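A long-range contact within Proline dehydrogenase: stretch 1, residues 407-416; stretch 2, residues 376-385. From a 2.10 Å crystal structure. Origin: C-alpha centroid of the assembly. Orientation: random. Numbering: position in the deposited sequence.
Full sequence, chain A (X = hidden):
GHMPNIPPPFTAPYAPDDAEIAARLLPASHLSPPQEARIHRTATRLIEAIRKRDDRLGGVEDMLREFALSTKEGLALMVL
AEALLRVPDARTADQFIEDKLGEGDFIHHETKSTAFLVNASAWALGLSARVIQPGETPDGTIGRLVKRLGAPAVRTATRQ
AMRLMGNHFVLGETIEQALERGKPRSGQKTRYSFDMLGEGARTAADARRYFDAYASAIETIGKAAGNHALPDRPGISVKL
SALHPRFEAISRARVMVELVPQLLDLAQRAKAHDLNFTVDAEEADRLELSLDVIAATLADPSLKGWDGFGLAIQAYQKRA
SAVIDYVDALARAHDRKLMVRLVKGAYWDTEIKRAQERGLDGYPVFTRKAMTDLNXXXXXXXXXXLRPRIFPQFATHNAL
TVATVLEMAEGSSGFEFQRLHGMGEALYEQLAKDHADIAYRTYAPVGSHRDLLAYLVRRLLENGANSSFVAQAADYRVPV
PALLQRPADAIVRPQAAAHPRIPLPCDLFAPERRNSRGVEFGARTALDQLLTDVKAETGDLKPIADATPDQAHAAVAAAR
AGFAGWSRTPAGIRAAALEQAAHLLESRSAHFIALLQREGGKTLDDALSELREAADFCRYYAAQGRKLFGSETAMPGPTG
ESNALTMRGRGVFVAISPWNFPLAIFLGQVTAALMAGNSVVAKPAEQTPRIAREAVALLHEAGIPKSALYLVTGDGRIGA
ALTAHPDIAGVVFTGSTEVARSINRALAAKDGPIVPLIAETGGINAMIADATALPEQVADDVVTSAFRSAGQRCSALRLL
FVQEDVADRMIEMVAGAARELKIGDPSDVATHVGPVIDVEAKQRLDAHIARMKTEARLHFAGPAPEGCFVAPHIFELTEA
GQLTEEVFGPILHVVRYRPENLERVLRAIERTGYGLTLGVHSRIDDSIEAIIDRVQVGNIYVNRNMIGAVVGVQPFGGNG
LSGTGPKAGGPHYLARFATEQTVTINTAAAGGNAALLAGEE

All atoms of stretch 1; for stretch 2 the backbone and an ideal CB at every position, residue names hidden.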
ATOM      1  N   GLU A 407      37.285  -4.167  34.084  1.00 33.22           N
ATOM      2  CA  GLU A 407      38.361  -4.400  33.120  1.00 36.12           C
ATOM      3  C   GLU A 407      39.211  -3.149  32.907  1.00 39.39           C
ATOM      4  O   GLU A 407      40.439  -3.224  32.836  1.00 37.93           O
ATOM      5  CB  GLU A 407      37.803  -4.886  31.782  1.00 30.62           C
ATOM      6  CG  GLU A 407      38.802  -4.821  30.623  1.00 31.13           C
ATOM      7  CD  GLU A 407      39.995  -5.759  30.802  1.00 38.97           C
ATOM      8  OE1 GLU A 407      39.818  -6.857  31.376  1.00 35.93           O
ATOM      9  OE2 GLU A 407      41.109  -5.400  30.359  1.00 41.71           O
ATOM     10  N   MET A 408      38.557  -1.999  32.812  1.00 37.26           N
ATOM     11  CA  MET A 408      39.263  -0.748  32.579  1.00 35.29           C
ATOM     12  C   MET A 408      40.080  -0.315  33.792  1.00 32.97           C
ATOM     13  O   MET A 408      41.070   0.397  33.654  1.00 35.27           O
ATOM     14  CB  MET A 408      38.284   0.352  32.177  1.00 32.49           C
ATOM     15  CG  MET A 408      37.572   0.076  30.867  1.00 42.19           C
ATOM     16  SD  MET A 408      36.723   1.531  30.248  1.00 67.46           S
ATOM     17  CE  MET A 408      36.000   2.155  31.761  1.00 53.81           C
ATOM     18  N   ALA A 409      39.661  -0.747  34.976  1.00 32.46           N
ATOM     19  CA  ALA A 409      40.386  -0.424  36.201  1.00 35.13           C
ATOM     20  C   ALA A 409      41.754  -1.095  36.226  1.00 40.88           C
ATOM     21  O   ALA A 409      42.697  -0.572  36.820  1.00 44.46           O
ATOM     22  CB  ALA A 409      39.581  -0.834  37.425  1.00 30.28           C
ATOM     23  N   GLU A 410      41.850  -2.259  35.587  1.00 40.99           N
ATOM     24  CA  GLU A 410      43.088  -3.033  35.565  1.00 50.35           C
ATOM     25  C   GLU A 410      43.496  -3.464  36.971  1.00 53.52           C
ATOM     26  O   GLU A 410      44.531  -4.104  37.160  1.00 49.66           O
ATOM     27  CB  GLU A 410      44.219  -2.236  34.906  1.00 57.22           C
ATOM     28  CG  GLU A 410      43.982  -1.907  33.441  1.00 65.16           C
ATOM     29  CD  GLU A 410      45.171  -1.212  32.795  1.00 74.66           C
ATOM     30  OE1 GLU A 410      46.324  -1.570  33.117  1.00 78.47           O
ATOM     31  OE2 GLU A 410      44.952  -0.309  31.960  1.00 75.42           O
ATOM     32  N   GLY A 411      42.671  -3.103  37.950  1.00 55.09           N
ATOM     33  CA  GLY A 411      42.903  -3.433  39.344  1.00 48.77           C
ATOM     34  C   GLY A 411      41.602  -3.328  40.126  1.00 55.54           C
ATOM     35  O   GLY A 411      40.517  -3.300  39.541  1.00 48.52           O
ATOM     36  N   SER A 412      41.709  -3.265  41.450  1.00 59.07           N
ATOM     37  CA  SER A 412      40.529  -3.218  42.308  1.00 60.66           C
ATOM     38  C   SER A 412      40.665  -2.128  43.363  1.00 55.57           C
ATOM     39  O   SER A 412      39.788  -1.960  44.211  1.00 52.66           O
ATOM     40  CB  SER A 412      40.302  -4.571  42.991  1.00 59.91           C
ATOM     41  OG  SER A 412      40.024  -5.590  42.046  1.00 61.17           O
ATOM     42  N   SER A 413      41.763  -1.386  43.300  1.00 50.89           N
ATOM     43  CA  SER A 413      42.074  -0.401  44.325  1.00 50.44           C
ATOM     44  C   SER A 413      41.709   1.027  43.928  1.00 29.73           C
ATOM     45  O   SER A 413      41.848   1.420  42.769  1.00 27.88           O
ATOM     46  CB  SER A 413      43.563  -0.465  44.671  1.00 63.14           C
ATOM     47  OG  SER A 413      44.355  -0.158  43.533  1.00 70.81           O
ATOM     48  N   GLY A 414      41.264   1.809  44.905  1.00 23.63           N
ATOM     49  CA  GLY A 414      41.074   3.235  44.711  1.00 32.09           C
ATOM     50  C   GLY A 414      39.734   3.610  44.109  1.00 25.83           C
ATOM     51  O   GLY A 414      39.541   4.747  43.684  1.00 25.21           O
ATOM     52  N   PHE A 415      38.815   2.651  44.067  1.00 24.24           N
ATOM     53  CA  PHE A 415      37.441   2.914  43.639  1.00 23.22           C
ATOM     54  C   PHE A 415      36.494   1.898  44.284  1.00 25.11           C
ATOM     55  O   PHE A 415      36.938   0.921  44.900  1.00 24.82           O
ATOM     56  CB  PHE A 415      37.323   2.876  42.106  1.00 18.39           C
ATOM     57  CG  PHE A 415      37.452   1.494  41.517  1.00 28.54           C
ATOM     58  CD1 PHE A 415      36.325   0.756  41.193  1.00 27.22           C
ATOM     59  CD2 PHE A 415      38.703   0.933  41.292  1.00 31.18           C
ATOM     60  CE1 PHE A 415      36.439  -0.515  40.652  1.00 28.60           C
ATOM     61  CE2 PHE A 415      38.825  -0.339  40.758  1.00 27.80           C
ATOM     62  CZ  PHE A 415      37.693  -1.064  40.437  1.00 27.40           C
ATOM     63  N   GLU A 416      35.194   2.138  44.164  1.00 20.15           N
ATOM     64  CA  GLU A 416      34.205   1.174  44.631  1.00 23.67           C
ATOM     65  C   GLU A 416      33.043   1.130  43.650  1.00 24.54           C
ATOM     66  O   GLU A 416      32.919   1.995  42.774  1.00 23.45           O
ATOM     67  CB  GLU A 416      33.693   1.552  46.034  1.00 23.95           C
ATOM     68  CG  GLU A 416      32.761   2.774  46.024  1.00 25.76           C
ATOM     69  CD  GLU A 416      32.345   3.245  47.411  1.00 31.40           C
ATOM     70  OE1 GLU A 416      32.984   2.839  48.403  1.00 25.17           O
ATOM     71  OE2 GLU A 416      31.381   4.041  47.501  1.00 29.61           O
ATOM     72  N   UNK A 376      28.699   6.475  29.972  1.00 15.70           N
ATOM     73  CA  UNK A 376      29.018   6.038  31.331  1.00 17.85           C
ATOM     74  C   UNK A 376      30.402   5.385  31.380  1.00 23.02           C
ATOM     75  O   UNK A 376      31.219   5.700  32.249  1.00 24.49           O
ATOM     76  CB  UNK A 376      27.955   5.064  31.841  1.00 17.85           C
ATOM     77  N   UNK A 377      30.669   4.479  30.447  1.00 25.78           N
ATOM     78  CA  UNK A 377      31.969   3.814  30.418  1.00 25.03           C
ATOM     79  C   UNK A 377      33.077   4.821  30.107  1.00 22.95           C
ATOM     80  O   UNK A 377      34.142   4.792  30.721  1.00 26.54           O
ATOM     81  CB  UNK A 377      31.971   2.684  29.386  1.00 25.03           C
ATOM     82  N   UNK A 378      32.813   5.728  29.171  1.00 20.78           N
ATOM     83  CA  UNK A 378      33.767   6.787  28.863  1.00 29.26           C
ATOM     84  C   UNK A 378      34.068   7.653  30.095  1.00 27.18           C
ATOM     85  O   UNK A 378      35.221   7.992  30.356  1.00 24.64           O
ATOM     86  CB  UNK A 378      33.230   7.659  27.726  1.00 29.26           C
ATOM     87  N   UNK A 379      33.030   8.000  30.852  1.00 26.61           N
ATOM     88  CA  UNK A 379      33.200   8.801  32.064  1.00 23.62           C
ATOM     89  C   UNK A 379      33.919   8.016  33.161  1.00 26.01           C
ATOM     90  O   UNK A 379      34.688   8.579  33.947  1.00 21.65           O
ATOM     91  CB  UNK A 379      31.840   9.282  32.573  1.00 23.62           C
ATOM     92  N   UNK A 380      33.664   6.715  33.211  1.00 18.09           N
ATOM     93  CA  UNK A 380      34.298   5.858  34.203  1.00 18.04           C
ATOM     94  C   UNK A 380      35.800   5.831  33.940  1.00 25.27           C
ATOM     95  O   UNK A 380      36.610   5.939  34.862  1.00 26.03           O
ATOM     96  CB  UNK A 380      33.710   4.446  34.169  1.00 18.04           C
ATOM     97  N   UNK A 381      36.163   5.702  32.670  1.00 24.41           N
ATOM     98  CA  UNK A 381      37.566   5.688  32.281  1.00 25.84           C
ATOM     99  C   UNK A 381      38.231   6.987  32.732  1.00 29.44           C
ATOM    100  O   UNK A 381      39.328   6.984  33.285  1.00 26.89           O
ATOM    101  CB  UNK A 381      37.711   5.500  30.770  1.00 25.84           C
ATOM    102  N   UNK A 382      37.543   8.096  32.494  1.00 33.03           N
ATOM    103  CA  UNK A 382      38.025   9.413  32.883  1.00 31.77           C
ATOM    104  C   UNK A 382      38.266   9.484  34.391  1.00 30.06           C
ATOM    105  O   UNK A 382      39.322   9.926  34.838  1.00 25.23           O
ATOM    106  CB  UNK A 382      37.028  10.491  32.454  1.00 31.77           C
ATOM    107  N   UNK A 383      37.284   9.048  35.175  1.00 24.45           N
ATOM    108  CA  UNK A 383      37.402   9.113  36.627  1.00 28.01           C
ATOM    109  C   UNK A 383      38.526   8.225  37.159  1.00 30.13           C
ATOM    110  O   UNK A 383      39.233   8.605  38.090  1.00 30.76           O
ATOM    111  CB  UNK A 383      36.075   8.711  37.275  1.00 28.01           C
ATOM    112  N   UNK A 384      38.690   7.045  36.571  1.00 29.59           N
ATOM    113  CA  UNK A 384      39.718   6.119  37.031  1.00 31.82           C
ATOM    114  C   UNK A 384      41.107   6.740  36.903  1.00 32.00           C
ATOM    115  O   UNK A 384      41.979   6.506  37.739  1.00 29.46           O
ATOM    116  CB  UNK A 384      39.648   4.810  36.241  1.00 31.82           C
ATOM    117  N   UNK A 385      41.302   7.536  35.859  1.00 26.99           N
ATOM    118  CA  UNK A 385      42.599   8.161  35.612  1.00 27.47           C
ATOM    119  C   UNK A 385      42.816   9.380  36.508  1.00 31.15           C
ATOM    120  O   UNK A 385      43.891   9.975  36.495  1.00 32.95           O
ATOM    121  CB  UNK A 385      42.717   8.566  34.141  1.00 27.47           C
TER

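Stretch 2 continues a helix that begins earlier in the chain, and what stretch 1 offers it is almost wholly apolar: the side chain of Met-408, the methyl of Ala-409 and the ring of Phe-415. No hydrogen bond crosses between the two, and the visible contact is one of apolar packing.

Position 376 has nothing of stretch 1 near its ideal CB, and the visible atoms set little limit on size or polarity. It is Tyr-376, whose OH is hydrogen-bonded elsewhere in the structure.

At 377 the CA-to-CB bond points sideways, and the ideal CB lies 4.7 Å from Met-408 CE. A compact apolar chain would suit the flank of the methionine; Val, Ile, Leu or Ala are all plausible. The residue is Val-377, at chi1 165° (t), which brings its CG1 to 3.5 Å from Met-408 SD. Its carbonyl also matters: Val-377 O is 3.4 Å from Met-408 CE while accepting the helical hydrogen bond from the backbone N of position 381, 3.0 Å away.

Positions 378 and 379 turn CB away from stretch 1, which therefore says nothing about their identity. They are Ala-378 and Cys-379.

At 380 CB points toward stretch 1, and the ideal CB is 4.0 Å from Met-408 CE. The methyl group already occupies the space in front of it, so a small residue such as Ala, Gly or Ser is the natural reading. Ala-380 supplies just a methyl, its CB packing 4.0 Å from Met-408 CE.

Position 381 points sideways, yet its ideal CB is 3.9 Å from Met-408 CE. Ala, Ser or Cys would fit easily, and a longer chain might still pass by if it left to the side. Ser-381 is deposited, with chi1 at 177° (t). Its CB stays 3.9 Å from Met-408 CE, and its backbone N is closer to that CE, at 3.7 Å. Together with 377, 380 and 384, it forms the hole into which Met-408 fits as a knob.

Positions 382 and 383 reach nothing in stretch 1 and are left free by it. Lys-382 has its NZ hydrogen-bonded elsewhere in the structure; Leu-383 completes the pair.

At 384 CB points toward stretch 1 but begins 5.3 Å from both Ala-409 CA and Met-408 O. That gap, with the methyl of Ala-409 and the ring of Phe-415 within reach beyond it, asks for a chain that extends beyond CB: Leu, Met or Ile would be reasonable, whereas Ala would reach less far. Leu-384, in the m, t rotamer, is the broadest contact on this side. Its CD1 lies 3.8 Å from Ala-409 N and 4.2 Å from both Met-408 CB and Ala-409 CB. Leu-384 CD2 meets Phe-415 CD2 obliquely at 4.0 Å and is also 4.3 Å from Ala-409 CB, so the residue as a whole touches both the end of the stretch 1 helix and the later loop.

Position 385 lies out of reach, with no preference visible from stretch 1; it is Ala-385.

Stretch 2, residues 376-385: YVACASKLLA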
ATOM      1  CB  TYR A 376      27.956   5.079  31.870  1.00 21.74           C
ATOM      2  CG  TYR A 376      28.141   4.713  33.331  1.00 20.49           C
ATOM      3  CD1 TYR A 376      27.365   5.311  34.326  1.00 17.46           C
ATOM      4  CD2 TYR A 376      29.098   3.770  33.717  1.00 20.79           C
ATOM      5  CE1 TYR A 376      27.533   4.975  35.672  1.00 19.69           C
ATOM      6  CE2 TYR A 376      29.279   3.434  35.051  1.00 16.06           C
ATOM      7  CZ  TYR A 376      28.492   4.032  36.024  1.00 22.98           C
ATOM      8  OH  TYR A 376      28.676   3.686  37.348  1.00 17.68           O
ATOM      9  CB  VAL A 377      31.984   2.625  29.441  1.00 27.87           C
ATOM     10  CG1 VAL A 377      33.417   2.178  29.145  1.00 24.70           C
ATOM     11  CG2 VAL A 377      31.156   1.478  30.018  1.00 17.98           C
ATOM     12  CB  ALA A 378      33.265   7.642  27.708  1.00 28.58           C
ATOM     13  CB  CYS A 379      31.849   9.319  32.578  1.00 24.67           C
ATOM     14  SG  CYS A 379      31.131  10.655  31.571  1.00 26.81           S
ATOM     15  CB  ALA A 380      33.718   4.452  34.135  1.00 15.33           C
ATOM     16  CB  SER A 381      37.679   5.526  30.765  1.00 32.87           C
ATOM     17  OG  SER A 381      39.029   5.570  30.344  1.00 49.23           O
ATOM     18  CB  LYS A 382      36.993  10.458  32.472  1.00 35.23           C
ATOM     19  CG  LYS A 382      37.499  11.877  32.333  1.00 35.60           C
ATOM     20  CD  LYS A 382      36.411  12.728  31.680  1.00 32.22           C
ATOM     21  CE  LYS A 382      36.712  14.211  31.788  1.00 32.92           C
ATOM     22  NZ  LYS A 382      37.925  14.580  31.015  1.00 36.02           N
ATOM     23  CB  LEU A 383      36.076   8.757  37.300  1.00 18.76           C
ATOM     24  CG  LEU A 383      35.022   9.863  37.286  1.00 28.28           C
ATOM     25  CD1 LEU A 383      33.641   9.284  37.591  1.00 27.40           C
ATOM     26  CD2 LEU A 383      35.391  10.976  38.275  1.00 19.22           C
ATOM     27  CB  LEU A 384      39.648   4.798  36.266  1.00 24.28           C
ATOM     28  CG  LEU A 384      38.481   3.885  36.643  1.00 25.39           C
ATOM     29  CD1 LEU A 384      38.329   2.752  35.642  1.00 24.44           C
ATOM     30  CD2 LEU A 384      38.635   3.340  38.067  1.00 17.94           C
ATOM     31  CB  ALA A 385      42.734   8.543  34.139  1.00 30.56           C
TER
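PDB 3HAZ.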